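Local coordinates for diacylglycerol kinase (Bacillus anthracis, PDB 3S40), which probably phosphorylates diacylglycerol, transferring the terminal phosphate of ATP to the lipid's free hydroxyl to give phosphatidic acid, at residues Gln21-Leu24 / His25-Leu28; Thr99-Asp102 / Phe103-Thr106; Pro110-Ile113 / Ala114-Ala117; Gln136-Leu139 / Asn140-Ile144. All blocks are in the same frame, centred on the assembly; numbering follows the deposited sequence.

Overall arrangement
All four contacts are local and run in series along the chain; none nests inside or crosses another. Contact 1 closes the loop after strand 11-15 and starts helix 24-38. Contact 2 does the same after strand 91-96, at the start of helix 102-106, and contact 3 begins helix 113-120 a few residues later. Gln111 joins contacts 2 and 3 through probable hydrogen bonds to Ser104 and Asn101, and Ile113 packs on Asn27, tying contact 3 to contact 1. Contact 4 is the turn between strands 136-138 and 141-144, which belong to two different antiparallel sheets; its Leu139 and Asn140 touch Phe103 and Asp102 of contact 2, where kinase and beta-sandwich regions meet.

Contact 1: residues Gln21-Leu24 / His25-Leu28; sequences QGDL and HTNL
Asp23 meets His25 and Thr26 in an N-cap, a local contact at the surface where the loop after strand 11-15 of the parallel alpha/beta sheet turns into helix 24-38. The two carboxylate oxygens divide the work. OD2 takes the N-H groups of the second and third helical residues through two weak bonds, His25 N to Asp23 OD2 at 3.2 Å and Thr26 N to Asp23 OD2 at 3.3 Å. OD1 instead accepts the Thr26 hydroxyl, with OG1 2.9 Å from Asp23 OD1, on its syn side and 26° out of the carboxylate plane. The placement follows from chi1 of 66°, which sets CG between the backbone N and the carbonyl carbon and so folds the carboxylate over the helix end. Negative charge at this end would be expected to suit the helix dipole. Behind the cap the helix is already regular: Asn27 N reaches Asp23 O at 2.9 Å, and Leu28 N bonds to Leu24 O. Asn27 also turns its amide back to the loop, where ND2 makes a weak bond to Gly22 O. One turn apart, Leu24 and Leu28 lie side by side and point the same way, with Leu24 CD1 3.6 Å from Leu28 CD2.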
loop_
_atom_site.group_PDB
_atom_site.type_symbol
_atom_site.label_atom_id
_atom_site.label_comp_id
_atom_site.label_asym_id
_atom_site.label_seq_id
_atom_site.Cartn_x
_atom_site.Cartn_y
_atom_site.Cartn_z
ATOM N N GLN A 21 12.827 12.839 8.265
ATOM C CA GLN A 21 12.806 14.199 8.771
ATOM C C GLN A 21 14.232 14.720 8.777
ATOM O O GLN A 21 14.583 15.608 7.999
ATOM C CB GLN A 21 12.248 14.221 10.196
ATOM C CG GLN A 21 11.219 15.308 10.468
ATOM C CD GLN A 21 9.799 14.839 10.212
ATOM O OE1 GLN A 21 8.949 14.875 11.104
ATOM N NE2 GLN A 21 9.534 14.395 8.989
ATOM N N GLY A 22 15.054 14.132 9.642
ATOM C CA GLY A 22 16.429 14.556 9.826
ATOM C C GLY A 22 17.366 14.237 8.676
ATOM O O GLY A 22 16.948 13.941 7.556
ATOM N N ASP A 23 18.657 14.299 8.965
ATOM C CA ASP A 23 19.673 14.117 7.946
ATOM C C ASP A 23 20.116 12.661 7.810
ATOM O O ASP A 23 19.851 11.828 8.684
ATOM C CB ASP A 23 20.885 15.004 8.256
ATOM C CG ASP A 23 21.601 14.592 9.526
ATOM O OD1 ASP A 23 21.048 14.822 10.621
ATOM O OD2 ASP A 23 22.717 14.043 9.431
ATOM N N LEU A 24 20.812 12.378 6.716
ATOM C CA LEU A 24 21.267 11.027 6.400
ATOM C C LEU A 24 22.005 10.365 7.553
ATOM O O LEU A 24 21.693 9.243 7.929
ATOM C CB LEU A 24 22.158 11.046 5.159
ATOM C CG LEU A 24 22.621 9.673 4.660
ATOM C CD1 LEU A 24 21.408 8.779 4.450
ATOM C CD2 LEU A 24 23.458 9.793 3.386
ATOM N N HIS A 25 22.961 11.078 8.138
ATOM C CA HIS A 25 23.843 10.489 9.128
ATOM C C HIS A 25 23.036 10.141 10.368
ATOM O O HIS A 25 23.170 9.054 10.941
ATOM C CB HIS A 25 24.983 11.456 9.476
ATOM C CG HIS A 25 26.152 10.806 10.156
ATOM N ND1 HIS A 25 27.417 10.787 9.607
ATOM C CD2 HIS A 25 26.247 10.158 11.344
ATOM C CE1 HIS A 25 28.240 10.150 10.424
ATOM N NE2 HIS A 25 27.557 9.759 11.483
ATOM N N THR A 26 22.173 11.062 10.769
ATOM C CA THR A 26 21.372 10.845 11.954
ATOM C C THR A 26 20.406 9.681 11.749
ATOM O O THR A 26 20.250 8.831 12.628
ATOM C CB THR A 26 20.600 12.111 12.351
ATOM O OG1 THR A 26 21.523 13.086 12.846
ATOM C CG2 THR A 26 19.611 11.794 13.442
ATOM N N ASN A 27 19.765 9.642 10.588
ATOM C CA ASN A 27 18.874 8.534 10.265
ATOM C C ASN A 27 19.588 7.183 10.261
ATOM O O ASN A 27 19.073 6.182 10.755
ATOM C CB ASN A 27 18.194 8.787 8.923
ATOM C CG ASN A 27 17.277 9.990 8.973
ATOM O OD1 ASN A 27 16.801 10.371 10.047
ATOM N ND2 ASN A 27 17.030 10.601 7.824
ATOM N N LEU A 28 20.787 7.160 9.697
ATOM C CA LEU A 28 21.513 5.915 9.582
ATOM C C LEU A 28 22.026 5.435 10.946
ATOM O O LEU A 28 22.185 4.233 11.177
ATOM C CB LEU A 28 22.635 6.082 8.568
ATOM C CG LEU A 28 22.486 5.385 7.217
ATOM C CD1 LEU A 28 21.043 5.196 6.830
ATOM C CD2 LEU A 28 23.264 6.130 6.123
#

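Contact 2: residues Thr99-Asp102 / Phe103-Thr106; sequences TCND and FSRT
Arg105 folds its side chain back over the loop carbonyls that precede its own helix, overlapping Asn101 O with CG and Cys100 O with CD. The chain is extended through both chi2 and chi3, which carries NE to 2.6 Å from Cys100 O. That bond is nearly straight at hydrogen (175°), and the oxygen lies only 3° out of the guanidinium plane, so the group is gripped at its edge. NH1 adds a weak bond to the same Cys100 O at 3.4 Å. A second carbonyl, Asn101 O, serves two donors: Arg105 N at 2.9 Å, in the ordinary helical manner, and Ser104 OG, also 2.9 Å from Asn101 O. Asn101 occupies the N-cap position, yet its amide caps nothing; OD1 takes Gly98 N, and Gln111 joins both side chains, its OE1 accepting from Asn101 ND2 and its NE2 donating to Ser104 OG. Asp102, the first helical residue, points its carboxylate out to the backbone N-H groups of Gly208 and Gly209, while Asp73 holds Asn101 N and Asp102 N. One residue further along the helix, Thr106 N bonds to Asp102 O at 3.0 Å, and Thr106 CB sits over the centre of one face of the Phe103 ring, 4.2 Å above its plane. The sequence Gly98-Thr99-Cys100-Asn101-Asp102-Phe103 matches the GTxNDF signature of the diacylglycerol kinase catalytic domain, here folded as a tight loop leading into a short helix.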
loop_
_atom_site.group_PDB
_atom_site.type_symbol
_atom_site.label_atom_id
_atom_site.label_comp_id
_atom_site.label_asym_id
_atom_site.label_seq_id
_atom_site.Cartn_x
_atom_site.Cartn_y
_atom_site.Cartn_z
ATOM N N THR A 99 6.156 11.125 4.794
ATOM C CA THR A 99 5.218 11.740 5.728
ATOM C C THR A 99 4.010 10.832 6.007
ATOM O O THR A 99 3.569 10.722 7.149
ATOM C CB THR A 99 4.769 13.137 5.258
ATOM O OG1 THR A 99 4.136 13.035 3.979
ATOM C CG2 THR A 99 5.976 14.069 5.149
ATOM N N CYS A 100 3.496 10.160 4.979
ATOM C CA CYS A 100 2.343 9.274 5.169
ATOM C C CYS A 100 2.716 7.867 5.603
ATOM O O CYS A 100 2.216 7.372 6.614
ATOM C CB CYS A 100 1.468 9.225 3.920
ATOM S SG CYS A 100 0.621 10.777 3.615
ATOM N N ASN A 101 3.568 7.213 4.823
ATOM C CA ASN A 101 3.998 5.867 5.154
ATOM C C ASN A 101 2.776 4.952 5.351
ATOM O O ASN A 101 2.698 4.172 6.301
ATOM C CB ASN A 101 4.879 5.939 6.395
ATOM C CG ASN A 101 5.988 6.967 6.237
ATOM O OD1 ASN A 101 6.756 6.910 5.270
ATOM N ND2 ASN A 101 6.064 7.925 7.161
ATOM N N ASP A 102 1.822 5.072 4.430
ATOM C CA ASP A 102 0.557 4.357 4.514
ATOM C C ASP A 102 0.718 2.860 4.691
ATOM O O ASP A 102 0.100 2.251 5.583
ATOM C CB ASP A 102 -0.288 4.645 3.277
ATOM C CG ASP A 102 -1.000 5.977 3.373
ATOM O OD1 ASP A 102 -1.274 6.397 4.517
ATOM O OD2 ASP A 102 -1.274 6.594 2.319
ATOM N N PHE A 103 1.542 2.241 3.855
ATOM C CA PHE A 103 1.653 0.809 4.023
ATOM C C PHE A 103 2.406 0.355 5.278
ATOM O O PHE A 103 2.077 -0.690 5.858
ATOM C CB PHE A 103 2.108 0.062 2.765
ATOM C CG PHE A 103 1.434 -1.257 2.649
ATOM C CD1 PHE A 103 0.136 -1.330 2.162
ATOM C CD2 PHE A 103 2.037 -2.403 3.148
ATOM C CE1 PHE A 103 -0.534 -2.536 2.110
ATOM C CE2 PHE A 103 1.381 -3.610 3.106
ATOM C CZ PHE A 103 0.089 -3.682 2.588
ATOM N N SER A 104 3.385 1.136 5.707
ATOM C CA SER A 104 4.081 0.843 6.943
ATOM C C SER A 104 3.078 0.900 8.090
ATOM O O SER A 104 3.097 0.052 9.008
ATOM C CB SER A 104 5.292 1.794 7.156
ATOM O OG SER A 104 4.931 3.007 7.812
ATOM N N ARG A 105 2.163 1.863 8.041
ATOM C CA ARG A 105 1.126 1.920 9.084
ATOM C C ARG A 105 0.206 0.710 9.048
ATOM O O ARG A 105 -0.203 0.194 10.081
ATOM C CB ARG A 105 0.295 3.199 8.989
ATOM C CG ARG A 105 1.086 4.448 9.357
ATOM C CD ARG A 105 0.277 5.691 9.062
ATOM N NE ARG A 105 1.131 6.859 8.913
ATOM C CZ ARG A 105 1.452 7.668 9.914
ATOM N NH1 ARG A 105 2.241 8.710 9.688
ATOM N NH2 ARG A 105 0.981 7.424 11.135
ATOM N N THR A 106 -0.107 0.246 7.850
ATOM C CA THR A 106 -0.965 -0.920 7.718
ATOM C C THR A 106 -0.358 -2.117 8.483
ATOM O O THR A 106 -1.070 -2.899 9.131
ATOM C CB THR A 106 -1.204 -1.233 6.224
ATOM O OG1 THR A 106 -2.037 -0.207 5.660
ATOM C CG2 THR A 106 -1.891 -2.580 6.055
#

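Contact 3: residues Pro110-Ile113 / Ala114-Ala117; sequences PQNI and AEAA
Asn112 is the N-cap of helix 113-120, and its amide oxygen takes the backbone N-H of Glu115 in the opening turn. Glu115 N lies 2.9 Å from Asn112 OD1 with an angle of 161° at the hydrogen, and the donor is tilted 22° from the plane of the amide carbonyl. Chi1 of 171° places CG anti to the backbone N, which swings OD1 across the start of the helix. The same residue's main chain opens the helical pattern, Ala116 N bonding to Asn112 O at 2.9 Å; Ala117 N to Ile113 O, at 3.0 Å, follows. Pro110 packs by van der Waals contact ahead of the cap. Its ring and the Glu115 side chain cross at about a right angle, with Pro110 CB 3.5 Å from Glu115 CB. The Glu115 chain then bends at chi2, and its carboxylate leads away, making a weak, long ion pair with Lys118. Ile113 packs on Asn27, Lys30 and Ile31 of helix 24-38, and Ala116 meets Ile95 and Pro96 of strand 91-96. The geometry is that of a classic asparagine N-cap, on a helix packed against the parallel sheet and a neighbouring helix of an alpha/beta domain.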
loop_
_atom_site.group_PDB
_atom_site.type_symbol
_atom_site.label_atom_id
_atom_site.label_comp_id
_atom_site.label_asym_id
_atom_site.label_seq_id
_atom_site.Cartn_x
_atom_site.Cartn_y
_atom_site.Cartn_z
ATOM N N PRO A 110 6.176 0.900 13.797
ATOM C CA PRO A 110 6.436 2.137 14.550
ATOM C C PRO A 110 6.887 3.245 13.610
ATOM O O PRO A 110 7.682 2.991 12.700
ATOM C CB PRO A 110 7.599 1.746 15.462
ATOM C CG PRO A 110 7.436 0.279 15.673
ATOM C CD PRO A 110 6.822 -0.280 14.410
ATOM N N GLN A 111 6.402 4.464 13.820
ATOM C CA GLN A 111 6.800 5.566 12.948
ATOM C C GLN A 111 8.134 6.202 13.388
ATOM O O GLN A 111 8.740 6.978 12.653
ATOM C CB GLN A 111 5.670 6.602 12.830
ATOM C CG GLN A 111 4.424 6.078 12.097
ATOM C CD GLN A 111 4.719 5.668 10.649
ATOM O OE1 GLN A 111 5.008 6.518 9.807
ATOM N NE2 GLN A 111 4.651 4.355 10.362
ATOM N N ASN A 112 8.587 5.852 14.582
ATOM C CA ASN A 112 9.943 6.176 15.018
ATOM C C ASN A 112 10.893 5.212 14.310
ATOM O O ASN A 112 10.811 3.988 14.509
ATOM C CB ASN A 112 10.039 6.018 16.545
ATOM C CG ASN A 112 11.465 6.113 17.066
ATOM O OD1 ASN A 112 12.321 5.293 16.741
ATOM N ND2 ASN A 112 11.714 7.100 17.911
ATOM N N ILE A 113 11.779 5.740 13.468
ATOM C CA ILE A 113 12.548 4.859 12.590
ATOM C C ILE A 113 13.476 3.931 13.357
ATOM O O ILE A 113 13.703 2.803 12.927
ATOM C CB ILE A 113 13.304 5.616 11.496
ATOM C CG1 ILE A 113 14.362 6.538 12.103
ATOM C CG2 ILE A 113 12.319 6.402 10.631
ATOM C CD1 ILE A 113 15.159 7.282 11.051
ATOM N N ALA A 114 13.982 4.378 14.507
ATOM C CA ALA A 114 14.813 3.505 15.335
ATOM C C ALA A 114 14.013 2.276 15.759
ATOM O O ALA A 114 14.512 1.151 15.706
ATOM C CB ALA A 114 15.349 4.257 16.575
ATOM N N GLU A 115 12.778 2.505 16.207
ATOM C CA GLU A 115 11.878 1.419 16.625
ATOM C C GLU A 115 11.475 0.505 15.467
ATOM O O GLU A 115 11.363 -0.712 15.634
ATOM C CB GLU A 115 10.620 1.983 17.294
ATOM C CG GLU A 115 10.900 2.699 18.609
ATOM C CD GLU A 115 11.681 1.825 19.577
ATOM O OE1 GLU A 115 11.346 0.627 19.698
ATOM O OE2 GLU A 115 12.637 2.332 20.208
ATOM N N ALA A 116 11.245 1.107 14.305
ATOM C CA ALA A 116 10.953 0.363 13.088
ATOM C C ALA A 116 12.095 -0.594 12.707
ATOM O O ALA A 116 11.838 -1.706 12.256
ATOM C CB ALA A 116 10.660 1.335 11.937
ATOM N N ALA A 117 13.350 -0.147 12.849
ATOM C CA ALA A 117 14.492 -0.992 12.508
ATOM C C ALA A 117 14.588 -2.167 13.481
ATOM O O ALA A 117 14.846 -3.279 13.081
ATOM C CB ALA A 117 15.833 -0.158 12.509
#

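Contact 4: residues Gln136-Leu139 / Asn140-Ile144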
loop_
_atom_site.group_PDB
_atom_site.type_symbol
_atom_site.label_atom_id
_atom_site.label_comp_id
_atom_site.label_asym_id
_atom_site.label_seq_id
_atom_site.Cartn_x
_atom_site.Cartn_y
_atom_site.Cartn_z
ATOM N N GLN A 136 -1.528 -4.086 -13.723
ATOM C CA GLN A 136 -0.689 -3.173 -12.959
ATOM C C GLN A 136 -0.895 -3.491 -11.469
ATOM O O GLN A 136 -2.043 -3.635 -11.015
ATOM C CB GLN A 136 -1.100 -1.739 -13.271
ATOM C CG GLN A 136 -0.638 -0.704 -12.264
ATOM C CD GLN A 136 0.838 -0.398 -12.372
ATOM O OE1 GLN A 136 1.246 0.485 -13.127
ATOM N NE2 GLN A 136 1.651 -1.126 -11.613
ATOM N N HIS A 137 0.197 -3.618 -10.713
ATOM C CA HIS A 137 0.101 -3.990 -9.294
ATOM C C HIS A 137 -0.044 -2.787 -8.378
ATOM O O HIS A 137 0.674 -1.802 -8.539
ATOM C CB HIS A 137 1.336 -4.776 -8.827
ATOM C CG HIS A 137 1.523 -6.082 -9.524
ATOM N ND1 HIS A 137 2.388 -6.241 -10.586
ATOM C CD2 HIS A 137 0.961 -7.295 -9.309
ATOM C CE1 HIS A 137 2.349 -7.498 -10.995
ATOM N NE2 HIS A 137 1.494 -8.160 -10.233
ATOM N N PHE A 138 -0.947 -2.880 -7.402
ATOM C CA PHE A 138 -0.980 -1.899 -6.311
ATOM C C PHE A 138 -1.177 -2.523 -4.933
ATOM O O PHE A 138 -1.797 -3.575 -4.786
ATOM C CB PHE A 138 -2.012 -0.782 -6.544
ATOM C CG PHE A 138 -3.441 -1.244 -6.519
ATOM C CD1 PHE A 138 -4.195 -1.161 -5.352
ATOM C CD2 PHE A 138 -4.040 -1.736 -7.669
ATOM C CE1 PHE A 138 -5.528 -1.570 -5.336
ATOM C CE2 PHE A 138 -5.365 -2.145 -7.662
ATOM C CZ PHE A 138 -6.112 -2.067 -6.491
ATOM N N LEU A 139 -0.648 -1.840 -3.930
ATOM C CA LEU A 139 -0.655 -2.326 -2.560
ATOM C C LEU A 139 -1.723 -1.617 -1.731
ATOM O O LEU A 139 -2.278 -2.183 -0.782
ATOM C CB LEU A 139 0.716 -2.067 -1.947
ATOM C CG LEU A 139 1.300 -3.134 -1.035
ATOM C CD1 LEU A 139 1.036 -4.506 -1.613
ATOM C CD2 LEU A 139 2.795 -2.883 -0.855
ATOM N N ASN A 140 -2.011 -0.371 -2.096
ATOM C CA ASN A 140 -2.854 0.470 -1.266
ATOM C C ASN A 140 -4.245 0.719 -1.810
ATOM O O ASN A 140 -5.241 0.359 -1.176
ATOM C CB ASN A 140 -2.165 1.799 -0.980
ATOM C CG ASN A 140 -1.953 2.016 0.482
ATOM O OD1 ASN A 140 -0.820 2.017 0.968
ATOM N ND2 ASN A 140 -3.049 2.180 1.210
ATOM N N PHE A 141 -4.331 1.332 -2.982
ATOM C CA PHE A 141 -5.638 1.724 -3.458
ATOM C C PHE A 141 -5.666 1.999 -4.945
ATOM O O PHE A 141 -4.648 2.283 -5.559
ATOM C CB PHE A 141 -6.134 2.957 -2.682
ATOM C CG PHE A 141 -5.580 4.259 -3.200
ATOM C CD1 PHE A 141 -6.283 4.999 -4.140
ATOM C CD2 PHE A 141 -4.346 4.723 -2.772
ATOM C CE1 PHE A 141 -5.771 6.186 -4.630
ATOM C CE2 PHE A 141 -3.821 5.914 -3.267
ATOM C CZ PHE A 141 -4.536 6.645 -4.195
ATOM N N TRP A 142 -6.865 1.909 -5.498
ATOM C CA TRP A 142 -7.170 2.272 -6.871
ATOM C C TRP A 142 -8.359 3.237 -6.748
ATOM O O TRP A 142 -9.325 2.944 -6.038
ATOM C CB TRP A 142 -7.565 0.998 -7.615
ATOM C CG TRP A 142 -8.076 1.127 -9.032
ATOM C CD1 TRP A 142 -7.426 0.741 -10.173
ATOM C CD2 TRP A 142 -9.370 1.603 -9.454
ATOM N NE1 TRP A 142 -8.223 0.966 -11.277
ATOM C CE2 TRP A 142 -9.418 1.495 -10.864
ATOM C CE3 TRP A 142 -10.479 2.120 -8.781
ATOM C CZ2 TRP A 142 -10.529 1.897 -11.609
ATOM C CZ3 TRP A 142 -11.586 2.508 -9.520
ATOM C CH2 TRP A 142 -11.601 2.397 -10.921
ATOM N N GLY A 143 -8.279 4.392 -7.403
ATOM C CA GLY A 143 -9.341 5.382 -7.331
ATOM C C GLY A 143 -9.566 6.205 -8.598
ATOM O O GLY A 143 -8.619 6.593 -9.282
ATOM N N ILE A 144 -10.837 6.446 -8.916
ATOM C CA ILE A 144 -11.234 7.389 -9.960
ATOM C C ILE A 144 -12.146 8.449 -9.340
ATOM O O ILE A 144 -13.003 8.120 -8.511
ATOM C CB ILE A 144 -12.025 6.701 -11.099
ATOM C CG1 ILE A 144 -13.284 6.030 -10.547
ATOM C CG2 ILE A 144 -11.168 5.690 -11.842
ATOM C CD1 ILE A 144 -14.139 5.353 -11.609
#
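Packing between Phe138 and Trp142 dominates this buried turn. Trp142 CB stands over one face of the Phe138 ring, 4.0 Å from the ring centroid and 28° off its normal, a CH-pi contact; the closest atoms of these two side chains are Phe138 CZ and Trp142 CB, 3.6 Å apart. The rings themselves meet only obliquely, their planes 40° apart and the Phe138 centroid 5.9 Å from that of the indole's five-membered ring. Chi1 of 67° at Phe138, with CG between backbone N and carbonyl carbon, turns the ring into the bend, where CD1 approaches Phe141 N at 3.4 Å. Hydrogen bonds reach the turn from residues outside it: the Asp275 carboxylate accepts from three successive backbone N-H groups, Leu139 N on OD1 and both Asn140 N and Phe141 N on OD2. Asn203 ND2 donates to Leu139 O, and Asn140 ND2 binds Tyr206 O. The residues on either side of the bend belong to different sheets. Strand 136-138 is an edge strand that pairs with 125-133, whereas 141-144 lies between 198-202 and 271-274, so the turn passes the chain from one antiparallel sheet of the sandwich-like domain to the other, with Trp142 packed on Ala133, Val199, Val201 and Val272.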